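PDB 3QO8: serine--tRNA ligase, cytoplasmic from Candida albicans, which catalyses the ATP-dependent attachment of serine to tRNA(Ser), first activating serine as Ser-AMP and then transferring it to the acceptor end of the tRNA. Local coordinates for residues V59-I63 against L76-K80; L161-D165 against G177-N182; V217-A222 against Q249-A253. All blocks are in the same frame, centred on the assembly; numbering follows the deposited sequence.

Contact 1. Residues V59-I63 against L76-K80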
ATOM      1  N   VAL A  59      19.067  39.469  43.050  1.00 65.67           N
ATOM      2  CA  VAL A  59      18.161  40.593  43.275  1.00 60.18           C
ATOM      3  C   VAL A  59      16.955  40.230  44.132  1.00 69.23           C
ATOM      4  O   VAL A  59      16.635  40.929  45.091  1.00 75.26           O
ATOM      5  CB  VAL A  59      17.698  41.210  41.940  1.00 56.16           C
ATOM      6  CG1 VAL A  59      16.479  42.073  42.139  1.00 56.87           C
ATOM      7  CG2 VAL A  59      18.834  42.027  41.321  1.00 60.35           C
ATOM      8  N   GLN A  60      16.285  39.137  43.791  1.00 70.45           N
ATOM      9  CA  GLN A  60      15.106  38.722  44.541  1.00 75.17           C
ATOM     10  C   GLN A  60      15.477  38.225  45.938  1.00 80.85           C
ATOM     11  O   GLN A  60      14.657  38.256  46.854  1.00 81.75           O
ATOM     12  CB  GLN A  60      14.313  37.677  43.758  1.00 73.19           C
ATOM     13  CG  GLN A  60      13.807  38.209  42.423  1.00 72.75           C
ATOM     14  CD  GLN A  60      13.201  37.134  41.548  1.00 73.70           C
ATOM     15  OE1 GLN A  60      13.863  36.585  40.661  1.00 79.35           O
ATOM     16  NE2 GLN A  60      11.934  36.824  41.787  1.00 64.21           N
ATOM     17  N   LYS A  61      16.723  37.793  46.100  1.00 84.73           N
ATOM     18  CA  LYS A  61      17.241  37.418  47.411  1.00 88.70           C
ATOM     19  C   LYS A  61      17.547  38.663  48.249  1.00 99.05           C
ATOM     20  O   LYS A  61      17.602  38.599  49.478  1.00102.38           O
ATOM     21  CB  LYS A  61      18.494  36.550  47.265  1.00 86.61           C
ATOM     22  CG  LYS A  61      19.074  36.058  48.581  0.73 87.09           C
ATOM     23  CD  LYS A  61      20.400  35.344  48.366  1.00 88.66           C
ATOM     24  CE  LYS A  61      20.247  34.145  47.442  0.60 88.54           C
ATOM     25  NZ  LYS A  61      21.550  33.460  47.202  1.00 88.86           N
ATOM     26  N   GLU A  62      17.752  39.794  47.578  1.00100.34           N
ATOM     27  CA  GLU A  62      17.920  41.073  48.260  1.00 99.25           C
ATOM     28  C   GLU A  62      16.559  41.628  48.646  1.00 90.27           C
ATOM     29  O   GLU A  62      16.384  42.179  49.732  1.00 89.82           O
ATOM     30  CB  GLU A  62      18.638  42.079  47.361  1.00107.95           C
ATOM     31  CG  GLU A  62      19.986  42.550  47.885  1.00119.62           C
ATOM     32  CD  GLU A  62      21.122  41.618  47.504  1.00126.81           C
ATOM     33  OE1 GLU A  62      20.869  40.405  47.333  1.00128.13           O
ATOM     34  OE2 GLU A  62      22.267  42.101  47.365  1.00128.10           O
ATOM     35  N   ILE A  63      15.597  41.484  47.739  1.00 84.06           N
ATOM     36  CA  ILE A  63      14.232  41.933  47.975  1.00 84.10           C
ATOM     37  C   ILE A  63      13.663  41.277  49.232  1.00 86.37           C
ATOM     38  O   ILE A  63      12.905  41.896  49.982  1.00 85.38           O
ATOM     39  CB  ILE A  63      13.322  41.609  46.771  1.00 81.34           C
ATOM     40  CG1 ILE A  63      13.784  42.375  45.530  1.00 80.23           C
ATOM     41  CG2 ILE A  63      11.869  41.940  47.087  1.00 76.29           C
ATOM     42  CD1 ILE A  63      12.915  42.140  44.310  1.00 77.61           C
ATOM     43  N   LEU A  76      14.824  47.872  43.828  1.00 65.41           N
ATOM     44  CA  LEU A  76      15.141  46.473  43.580  1.00 63.20           C
ATOM     45  C   LEU A  76      14.070  45.859  42.693  1.00 60.70           C
ATOM     46  O   LEU A  76      14.358  45.000  41.856  1.00 54.74           O
ATOM     47  CB  LEU A  76      15.241  45.687  44.889  1.00 69.49           C
ATOM     48  CG  LEU A  76      16.486  45.875  45.755  1.00 72.15           C
ATOM     49  CD1 LEU A  76      16.467  44.892  46.909  1.00 77.43           C
ATOM     50  CD2 LEU A  76      17.740  45.690  44.930  1.00 66.39           C
ATOM     51  N   ILE A  77      12.830  46.300  42.888  1.00 57.59           N
ATOM     52  CA  ILE A  77      11.709  45.822  42.089  1.00 56.97           C
ATOM     53  C   ILE A  77      11.842  46.315  40.662  1.00 58.23           C
ATOM     54  O   ILE A  77      11.627  45.564  39.711  1.00 57.12           O
ATOM     55  CB  ILE A  77      10.365  46.300  42.669  1.00 57.14           C
ATOM     56  CG1 ILE A  77      10.091  45.605  44.000  1.00 51.60           C
ATOM     57  CG2 ILE A  77       9.223  46.029  41.695  1.00 56.33           C
ATOM     58  CD1 ILE A  77       8.882  46.162  44.731  1.00 58.33           C
ATOM     59  N   ALA A  78      12.209  47.584  40.523  1.00 51.39           N
ATOM     60  CA  ALA A  78      12.393  48.187  39.213  1.00 55.03           C
ATOM     61  C   ALA A  78      13.472  47.457  38.418  1.00 60.62           C
ATOM     62  O   ALA A  78      13.386  47.363  37.196  1.00 55.00           O
ATOM     63  CB  ALA A  78      12.740  49.656  39.354  1.00 59.06           C
ATOM     64  N   GLU A  79      14.484  46.944  39.114  1.00 62.96           N
ATOM     65  CA  GLU A  79      15.574  46.224  38.461  1.00 60.40           C
ATOM     66  C   GLU A  79      15.164  44.795  38.134  1.00 57.69           C
ATOM     67  O   GLU A  79      15.535  44.253  37.095  1.00 50.01           O
ATOM     68  CB  GLU A  79      16.825  46.211  39.335  1.00 61.06           C
ATOM     69  CG  GLU A  79      17.965  45.402  38.737  1.00 72.06           C
ATOM     70  CD  GLU A  79      19.270  45.591  39.482  1.00 85.08           C
ATOM     71  OE1 GLU A  79      20.340  45.349  38.877  1.00 87.69           O
ATOM     72  OE2 GLU A  79      19.224  45.982  40.670  1.00 90.11           O
ATOM     73  N   LYS A  80      14.408  44.178  39.032  1.00 58.21           N
ATOM     74  CA  LYS A  80      13.906  42.839  38.780  1.00 55.12           C
ATOM     75  C   LYS A  80      13.101  42.848  37.486  1.00 51.50           C
ATOM     76  O   LYS A  80      13.306  42.003  36.608  1.00 43.11           O
ATOM     77  CB  LYS A  80      13.036  42.361  39.944  1.00 62.73           C
ATOM     78  CG  LYS A  80      12.518  40.943  39.788  1.00 67.21           C
ATOM     79  CD  LYS A  80      11.497  40.612  40.865  1.00 71.84           C
ATOM     80  CE  LYS A  80      10.273  41.517  40.769  1.00 73.43           C
ATOM     81  NZ  LYS A  80       9.346  41.095  39.681  1.00 73.68           N
TER

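Contact 2. Residues L161-D165 against G177-N182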
ATOM      1  N   LEU A 161       3.935 -13.949 -21.775  1.00 20.09           N
ATOM      2  CA  LEU A 161       3.577 -14.906 -20.731  1.00 21.74           C
ATOM      3  C   LEU A 161       2.182 -14.642 -20.160  1.00 26.18           C
ATOM      4  O   LEU A 161       1.681 -15.413 -19.344  1.00 23.59           O
ATOM      5  CB  LEU A 161       4.606 -14.870 -19.592  1.00 20.62           C
ATOM      6  CG  LEU A 161       6.011 -15.386 -19.928  1.00 25.70           C
ATOM      7  CD1 LEU A 161       6.993 -15.118 -18.787  1.00 19.43           C
ATOM      8  CD2 LEU A 161       5.958 -16.874 -20.263  1.00 27.64           C
ATOM      9  N   ASP A 162       1.562 -13.552 -20.597  1.00 23.58           N
ATOM     10  CA  ASP A 162       0.318 -13.086 -19.995  1.00 20.18           C
ATOM     11  C   ASP A 162       0.521 -12.931 -18.481  1.00 23.74           C
ATOM     12  O   ASP A 162      -0.296 -13.393 -17.689  1.00 22.35           O
ATOM     13  CB  ASP A 162      -0.821 -14.069 -20.272  1.00 23.70           C
ATOM     14  CG  ASP A 162      -2.189 -13.491 -19.943  1.00 34.67           C
ATOM     15  OD1 ASP A 162      -2.350 -12.246 -20.000  1.00 29.25           O
ATOM     16  OD2 ASP A 162      -3.104 -14.289 -19.633  1.00 40.23           O
ATOM     17  N   GLY A 163       1.617 -12.288 -18.090  1.00 18.98           N
ATOM     18  CA  GLY A 163       1.969 -12.182 -16.682  1.00 22.03           C
ATOM     19  C   GLY A 163       1.722 -10.818 -16.069  1.00 15.71           C
ATOM     20  O   GLY A 163       1.983 -10.596 -14.888  1.00 14.87           O
ATOM     21  N   TYR A 164       1.263  -9.870 -16.877  1.00 17.40           N
ATOM     22  CA  TYR A 164       0.864  -8.575 -16.329  1.00 18.40           C
ATOM     23  C   TYR A 164      -0.030  -7.867 -17.314  1.00 21.77           C
ATOM     24  O   TYR A 164      -0.164  -8.310 -18.454  1.00 18.77           O
ATOM     25  CB  TYR A 164       2.074  -7.716 -15.918  1.00 19.40           C
ATOM     26  CG  TYR A 164       2.658  -6.793 -16.970  1.00 20.97           C
ATOM     27  CD1 TYR A 164       2.937  -5.469 -16.660  1.00 19.38           C
ATOM     28  CD2 TYR A 164       2.973  -7.247 -18.255  1.00 18.81           C
ATOM     29  CE1 TYR A 164       3.489  -4.602 -17.594  1.00 20.58           C
ATOM     30  CE2 TYR A 164       3.537  -6.378 -19.206  1.00 19.35           C
ATOM     31  CZ  TYR A 164       3.787  -5.055 -18.862  1.00 21.31           C
ATOM     32  OH  TYR A 164       4.334  -4.164 -19.772  1.00 28.76           O
ATOM     33  N   ASP A 165      -0.663  -6.792 -16.859  1.00 14.98           N
ATOM     34  CA  ASP A 165      -1.590  -6.047 -17.686  1.00 19.82           C
ATOM     35  C   ASP A 165      -1.348  -4.550 -17.533  1.00 23.07           C
ATOM     36  O   ASP A 165      -1.906  -3.906 -16.639  1.00 24.63           O
ATOM     37  CB  ASP A 165      -3.029  -6.373 -17.285  1.00 23.26           C
ATOM     38  CG  ASP A 165      -4.018  -6.071 -18.390  1.00 28.46           C
ATOM     39  OD1 ASP A 165      -3.835  -5.049 -19.103  1.00 22.35           O
ATOM     40  OD2 ASP A 165      -4.969  -6.865 -18.550  1.00 28.78           O
ATOM     41  N   GLY A 177       0.797   2.304 -14.143  1.00 17.97           N
ATOM     42  CA  GLY A 177      -0.080   1.412 -13.389  1.00 18.07           C
ATOM     43  C   GLY A 177      -0.080   0.011 -13.962  1.00 19.23           C
ATOM     44  O   GLY A 177       0.030  -0.144 -15.163  1.00 18.49           O
ATOM     45  N   TYR A 178      -0.225  -1.014 -13.119  1.00 17.44           N
ATOM     46  CA  TYR A 178      -0.239  -2.388 -13.619  1.00 17.25           C
ATOM     47  C   TYR A 178      -0.962  -3.338 -12.684  1.00 15.00           C
ATOM     48  O   TYR A 178      -1.021  -3.107 -11.472  1.00 16.03           O
ATOM     49  CB  TYR A 178       1.188  -2.922 -13.820  1.00 13.58           C
ATOM     50  CG  TYR A 178       1.992  -3.012 -12.534  1.00 16.91           C
ATOM     51  CD1 TYR A 178       2.146  -4.223 -11.864  1.00 18.54           C
ATOM     52  CD2 TYR A 178       2.597  -1.882 -11.992  1.00 17.25           C
ATOM     53  CE1 TYR A 178       2.883  -4.302 -10.683  1.00 22.51           C
ATOM     54  CE2 TYR A 178       3.336  -1.954 -10.820  1.00 17.50           C
ATOM     55  CZ  TYR A 178       3.476  -3.162 -10.172  1.00 20.51           C
ATOM     56  OH  TYR A 178       4.222  -3.226  -9.013  1.00 17.96           O
ATOM     57  N   PHE A 179      -1.503  -4.403 -13.269  1.00 15.28           N
ATOM     58  CA  PHE A 179      -1.906  -5.591 -12.519  1.00 14.45           C
ATOM     59  C   PHE A 179      -0.853  -6.646 -12.812  1.00 18.93           C
ATOM     60  O   PHE A 179      -0.339  -6.692 -13.926  1.00 18.38           O
ATOM     61  CB  PHE A 179      -3.220  -6.143 -13.054  1.00 14.46           C
ATOM     62  CG  PHE A 179      -4.427  -5.297 -12.753  1.00 19.11           C
ATOM     63  CD1 PHE A 179      -5.380  -5.735 -11.833  1.00 14.23           C
ATOM     64  CD2 PHE A 179      -4.637  -4.092 -13.415  1.00 19.99           C
ATOM     65  CE1 PHE A 179      -6.510  -4.975 -11.560  1.00 18.79           C
ATOM     66  CE2 PHE A 179      -5.762  -3.324 -13.149  1.00 21.74           C
ATOM     67  CZ  PHE A 179      -6.707  -3.765 -12.216  1.00 19.89           C
ATOM     68  N   LEU A 180      -0.547  -7.512 -11.843  1.00 15.02           N
ATOM     69  CA  LEU A 180       0.195  -8.735 -12.156  1.00 16.27           C
ATOM     70  C   LEU A 180      -0.819  -9.848 -12.367  1.00 16.60           C
ATOM     71  O   LEU A 180      -1.874  -9.838 -11.734  1.00 17.02           O
ATOM     72  CB  LEU A 180       1.155  -9.100 -11.020  1.00 15.16           C
ATOM     73  CG  LEU A 180       2.260  -8.074 -10.766  1.00 15.03           C
ATOM     74  CD1 LEU A 180       3.075  -8.509  -9.557  1.00 13.75           C
ATOM     75  CD2 LEU A 180       3.166  -7.918 -12.003  1.00 13.35           C
ATOM     76  N   ARG A 181      -0.521 -10.798 -13.256  1.00 14.21           N
ATOM     77  CA  ARG A 181      -1.475 -11.867 -13.588  1.00 15.50           C
ATOM     78  C   ARG A 181      -0.796 -13.226 -13.597  1.00 15.83           C
ATOM     79  O   ARG A 181       0.360 -13.334 -14.019  1.00 16.54           O
ATOM     80  CB  ARG A 181      -2.031 -11.676 -15.010  1.00 18.97           C
ATOM     81  CG  ARG A 181      -3.019 -10.571 -15.213  1.00 31.70           C
ATOM     82  CD  ARG A 181      -3.359 -10.449 -16.709  1.00 37.02           C
ATOM     83  NE  ARG A 181      -3.708 -11.746 -17.293  1.00 32.45           N
ATOM     84  CZ  ARG A 181      -4.944 -12.232 -17.395  1.00 32.19           C
ATOM     85  NH1 ARG A 181      -5.995 -11.536 -16.956  1.00 31.61           N
ATOM     86  NH2 ARG A 181      -5.129 -13.421 -17.946  1.00 31.96           N
ATOM     87  N   ASN A 182      -1.516 -14.264 -13.171  1.00 19.62           N
ATOM     88  CA  ASN A 182      -1.007 -15.623 -13.317  1.00 21.40           C
ATOM     89  C   ASN A 182       0.403 -15.740 -12.751  1.00 19.31           C
ATOM     90  O   ASN A 182       0.647 -15.427 -11.586  1.00 18.10           O
ATOM     91  CB  ASN A 182      -0.977 -16.020 -14.800  1.00 23.73           C
ATOM     92  CG  ASN A 182      -2.360 -16.119 -15.410  1.00 34.57           C
ATOM     93  OD1 ASN A 182      -3.234 -16.769 -14.852  1.00 36.04           O
ATOM     94  ND2 ASN A 182      -2.562 -15.479 -16.575  1.00 36.78           N
TER

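Contact 3. Residues V217-A222 against Q249-A253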
ATOM      1  N   VAL A 217       7.671  11.512  12.247  1.00 28.91           N
ATOM      2  CA  VAL A 217       8.636  10.419  12.237  1.00 25.49           C
ATOM      3  C   VAL A 217       9.345  10.323  10.881  1.00 29.87           C
ATOM      4  O   VAL A 217      10.564  10.123  10.813  1.00 27.52           O
ATOM      5  CB  VAL A 217       7.980   9.054  12.583  1.00 33.19           C
ATOM      6  CG1 VAL A 217       9.049   8.025  12.901  1.00 30.72           C
ATOM      7  CG2 VAL A 217       7.035   9.200  13.755  1.00 41.46           C
ATOM      8  N   MET A 218       8.586  10.463   9.800  1.00 26.98           N
ATOM      9  CA  MET A 218       9.178  10.378   8.466  1.00 28.03           C
ATOM     10  C   MET A 218      10.248  11.459   8.318  1.00 28.46           C
ATOM     11  O   MET A 218      11.339  11.220   7.791  1.00 29.42           O
ATOM     12  CB  MET A 218       8.096  10.520   7.382  1.00 29.44           C
ATOM     13  CG  MET A 218       8.641  10.526   5.949  1.00 25.85           C
ATOM     14  SD  MET A 218       9.437   8.978   5.445  1.00 28.39           S
ATOM     15  CE  MET A 218       7.976   8.044   4.964  1.00 25.17           C
ATOM     16  N   ALA A 219       9.937  12.646   8.819  1.00 31.05           N
ATOM     17  CA  ALA A 219      10.847  13.781   8.718  1.00 32.30           C
ATOM     18  C   ALA A 219      12.185  13.507   9.408  1.00 35.33           C
ATOM     19  O   ALA A 219      13.189  14.133   9.083  1.00 34.39           O
ATOM     20  CB  ALA A 219      10.188  15.038   9.280  1.00 28.27           C
ATOM     21  N   LYS A 220      12.217  12.557  10.340  1.00 28.36           N
ATOM     22  CA  LYS A 220      13.473  12.256  11.029  1.00 31.16           C
ATOM     23  C   LYS A 220      14.365  11.278  10.257  1.00 39.62           C
ATOM     24  O   LYS A 220      15.537  11.087  10.596  1.00 38.92           O
ATOM     25  CB  LYS A 220      13.225  11.735  12.445  1.00 32.05           C
ATOM     26  CG  LYS A 220      12.595  12.753  13.399  1.00 35.48           C
ATOM     27  CD  LYS A 220      12.770  12.306  14.845  1.00 46.67           C
ATOM     28  CE  LYS A 220      11.981  13.165  15.824  1.00 50.95           C
ATOM     29  NZ  LYS A 220      10.698  12.512  16.221  1.00 55.96           N
ATOM     30  N   THR A 221      13.832  10.659   9.216  1.00 32.71           N
ATOM     31  CA  THR A 221      14.645   9.688   8.502  1.00 36.98           C
ATOM     32  C   THR A 221      14.784   9.954   6.999  1.00 41.71           C
ATOM     33  O   THR A 221      15.721   9.463   6.372  1.00 46.81           O
ATOM     34  CB  THR A 221      14.185   8.241   8.784  1.00 36.57           C
ATOM     35  OG1 THR A 221      15.155   7.312   8.266  1.00 36.45           O
ATOM     36  CG2 THR A 221      12.797   7.978   8.198  1.00 24.78           C
ATOM     37  N   ALA A 222      13.875  10.745   6.436  1.00 32.42           N
ATOM     38  CA  ALA A 222      13.941  11.107   5.019  1.00 34.24           C
ATOM     39  C   ALA A 222      14.464  12.531   4.835  1.00 37.89           C
ATOM     40  O   ALA A 222      14.180  13.416   5.650  1.00 33.13           O
ATOM     41  CB  ALA A 222      12.569  10.963   4.371  1.00 33.71           C
ATOM     42  N   GLN A 249      12.597   3.245   5.771  1.00 16.15           N
ATOM     43  CA  GLN A 249      12.069   4.381   6.512  1.00 20.56           C
ATOM     44  C   GLN A 249      11.421   3.986   7.850  1.00 20.74           C
ATOM     45  O   GLN A 249      11.883   4.419   8.909  1.00 16.93           O
ATOM     46  CB  GLN A 249      11.164   5.228   5.618  1.00 22.19           C
ATOM     47  CG  GLN A 249      11.988   6.066   4.637  1.00 19.82           C
ATOM     48  CD  GLN A 249      11.230   6.460   3.371  1.00 23.73           C
ATOM     49  OE1 GLN A 249      10.143   5.957   3.089  1.00 19.47           O
ATOM     50  NE2 GLN A 249      11.817   7.366   2.601  1.00 24.96           N
ATOM     51  N   PRO A 250      10.371   3.142   7.819  1.00 14.83           N
ATOM     52  CA  PRO A 250       9.770   2.795   9.119  1.00 21.08           C
ATOM     53  C   PRO A 250      10.673   1.895   9.979  1.00 17.58           C
ATOM     54  O   PRO A 250      10.680   2.013  11.199  1.00 15.89           O
ATOM     55  CB  PRO A 250       8.456   2.071   8.737  1.00 13.56           C
ATOM     56  CG  PRO A 250       8.674   1.551   7.323  1.00 12.42           C
ATOM     57  CD  PRO A 250       9.623   2.591   6.673  1.00 14.83           C
ATOM     58  N   ILE A 251      11.445   1.019   9.352  1.00 15.27           N
ATOM     59  CA  ILE A 251      12.298   0.126  10.119  1.00 16.26           C
ATOM     60  C   ILE A 251      13.441   0.901  10.786  1.00 15.83           C
ATOM     61  O   ILE A 251      13.875   0.561  11.883  1.00 18.93           O
ATOM     62  CB  ILE A 251      12.812  -1.051   9.246  1.00 16.49           C
ATOM     63  CG1 ILE A 251      11.619  -1.904   8.788  1.00 15.75           C
ATOM     64  CG2 ILE A 251      13.858  -1.875  10.023  1.00 15.10           C
ATOM     65  CD1 ILE A 251      11.957  -3.099   7.863  1.00 13.48           C
ATOM     66  N   SER A 252      13.926   1.960  10.141  1.00 16.66           N
ATOM     67  CA  SER A 252      14.963   2.773  10.770  1.00 21.50           C
ATOM     68  C   SER A 252      14.410   3.418  12.047  1.00 23.20           C
ATOM     69  O   SER A 252      15.141   3.632  13.011  1.00 23.02           O
ATOM     70  CB  SER A 252      15.515   3.845   9.814  1.00 19.53           C
ATOM     71  OG  SER A 252      14.581   4.898   9.620  1.00 19.66           O
ATOM     72  N   ALA A 253      13.110   3.709  12.059  1.00 18.27           N
ATOM     73  CA  ALA A 253      12.493   4.334  13.231  1.00 18.16           C
ATOM     74  C   ALA A 253      12.017   3.312  14.264  1.00 23.75           C
ATOM     75  O   ALA A 253      11.544   3.689  15.330  1.00 21.86           O
ATOM     76  CB  ALA A 253      11.335   5.220  12.815  1.00 19.07           C
TER

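Contact 1. Residues V59-I63 against L76-K80
Val59 turns its CG1 anti to the backbone N (chi1 163°), and this methyl reaches across to Leu76 and Lys80, while Ile63, with CG1 anti to its carbonyl carbon (chi1 -64°), swings CD1 toward the same neighbours. The two helices they join form the antiparallel coiled-coil arm of the N-terminal tRNA-binding domain of seryl-tRNA synthetase, close to the turn where helix 30-65 hands over to helix 74-107. The axes of the two short segments approach to 9.7 Å and run at 154°, and Val59 faces Lys80 one turn away from the pairing of Ile63 with Leu76. Ile63 and Leu76 slide past each other in opposite directions, CG1 of Ile63 lying 3.7 Å from CB of Leu76. Beyond CB, the CD1 branch of Leu76 spreads over the backbone of the first helix, 3.6 Å from CB of Glu62 and close to N of Ile63. The carbonyl O of Leu76, the acceptor for Lys80 N within its helix, is also touched by CG1 of Val59 at 3.6 Å, a van der Waals contact. Along the flanks, aliphatic stems of polar residues extend this small apolar seam. Glu79 is stretched out and its carboxylate end crosses Val59 obliquely, OE2 of Glu79 4.0 Å from CG2 of Val59. Neither a hydrogen bond nor a salt bridge links the segments, and what holds the helices together here is side-chain packing of modest extent, about 342 Å² in all, near the protein surface. Lys80 runs extended as far as CD and then bends; its hydrocarbon part crosses Gln60 at about a right angle, with CD of Lys80 3.7 Å from CG of Gln60.

Contact 2. Residues L161-D165 against G177-N182
Asp162 and Arg181 form a salt bridge in which the carboxylate meets the edge of the guanidinium. Arg181 NH2 donates to Asp162 OD2 over 2.8 Å on the syn side, while NE makes a weaker, strongly bent bond to OD1; the two planes are 31° apart, a skewed version of the side-on pairing. The bend of Arg181 at chi3 (50°) brings NE and NH2 back to the aspartate. Asp162 has a second positive partner in Lys446 at OD1, whereas Arg181 NH1 bonds to Tyr254 OH of the second subunit, so the arginine joins the intrachain pair to the interface. Asn182 adds a nearly straight bond from ND2 to Asp162 O, 3.3 Å long and in the carbonyl plane. Asp162 is itself the residue of positive phi that ends helix 154-160 in a Schellman motif.

Backbone bonds continue the pairing: Arg181 N to Gly163 O and Asp165 N to Phe179 O are each 3.0 Å, with a weak return bond from Phe179 N to Asp165 O. Tyr164 and Leu180 form a non-hydrogen-bonded pair, CB of Tyr164 lying 4.1 Å from CD2 of Leu180. At the edge of the Tyr164 ring, near its plane, sits CB of Tyr178, and the two side chains cross at about a right angle. Asp165 points to the other face with Phe179; its carboxylate caps the start of helix 166-173 and makes a salt bridge with Arg168. Phe179 packs edge-to-face on Tyr254 of the second subunit. Leu180 and Arg181 pair antiparallel with a strand of that subunit, placing this two-stranded element at the dimer interface, just ahead of helix 183-200 and strand 205-208, which are consistent with motif 1 of class II synthetases.

Contact 3. Residues V217-A222 against Q249-A253
Met218 and Gln249 lie obliquely across each other, the thioether of the methionine resting over one face of the glutamine amide. Bends at chi2 and chi3 (64° and 83°) curl the thioether back, placing SD of Met218 3.7 Å from Gln249 CD and, on the same side of the amide, CE 3.5 Å from OE1. Gln249 itself runs out extended beyond CG, flanked by Met218 along its length and by the methyl of Ala222 near NE2. Its OE1 is taken up by the backbone N of Ala245, which fixes the amide at that end.

Closer to the backbone of helix 248-252, Thr221 presents its two branches differently. OG1 is directed at Ser252 and donates to its OG over 2.8 Å; CG2 instead contacts Gln249, 3.7 Å from its carbonyl O and close to CB. Ser252 holds its hydroxyl between its own backbone N and carbonyl carbon (chi1 73°), from where OG donates in turn to Gln249 O, also at 2.8 Å. At the far end of the contact Val217 meets Ala253 through methyls, CG1 to CB 3.6 Å apart. Arg171 of the second subunit closes over this end, bonding Ala253 O and packing on Val217.

The contact thus joins the end of helix 215-218 and the turn after it to helix 248-252, next in sequence to Thr246, Ser247 and Glu248, which probably bind serine; the Gln249 side chain is about 7 Å from the bound seryl-sulfamoyl-adenosine. Ser252 OG both accepts from Thr221 OG1 and donates to Gln249 O, which sets the direction of both hydroxyls and ties the turn to the helix backbone.

In the fold
The three contacts follow one another along the chain without overlap. Contact 1 lies far out on the N-terminal tRNA-binding arm, its centre about 56 Å from the chain's centre, where helices 30-65 and 74-107 meet and no other chain of the assembly touches the two segments. Contact 2 (strands 164-165 and 179-181) and contact 3 (helices 215-218 and 248-252) belong to the globular body, centres about 32 Å apart; contacts 1 and 2 are about 80 Å apart. Within one chain none touches another, but Pro250 of contact 3 packs on Phe179 of the second subunit, a contact 2 residue. Tyr178 and Gln249 each lie about 7 Å from a bound seryl-adenylate analogue.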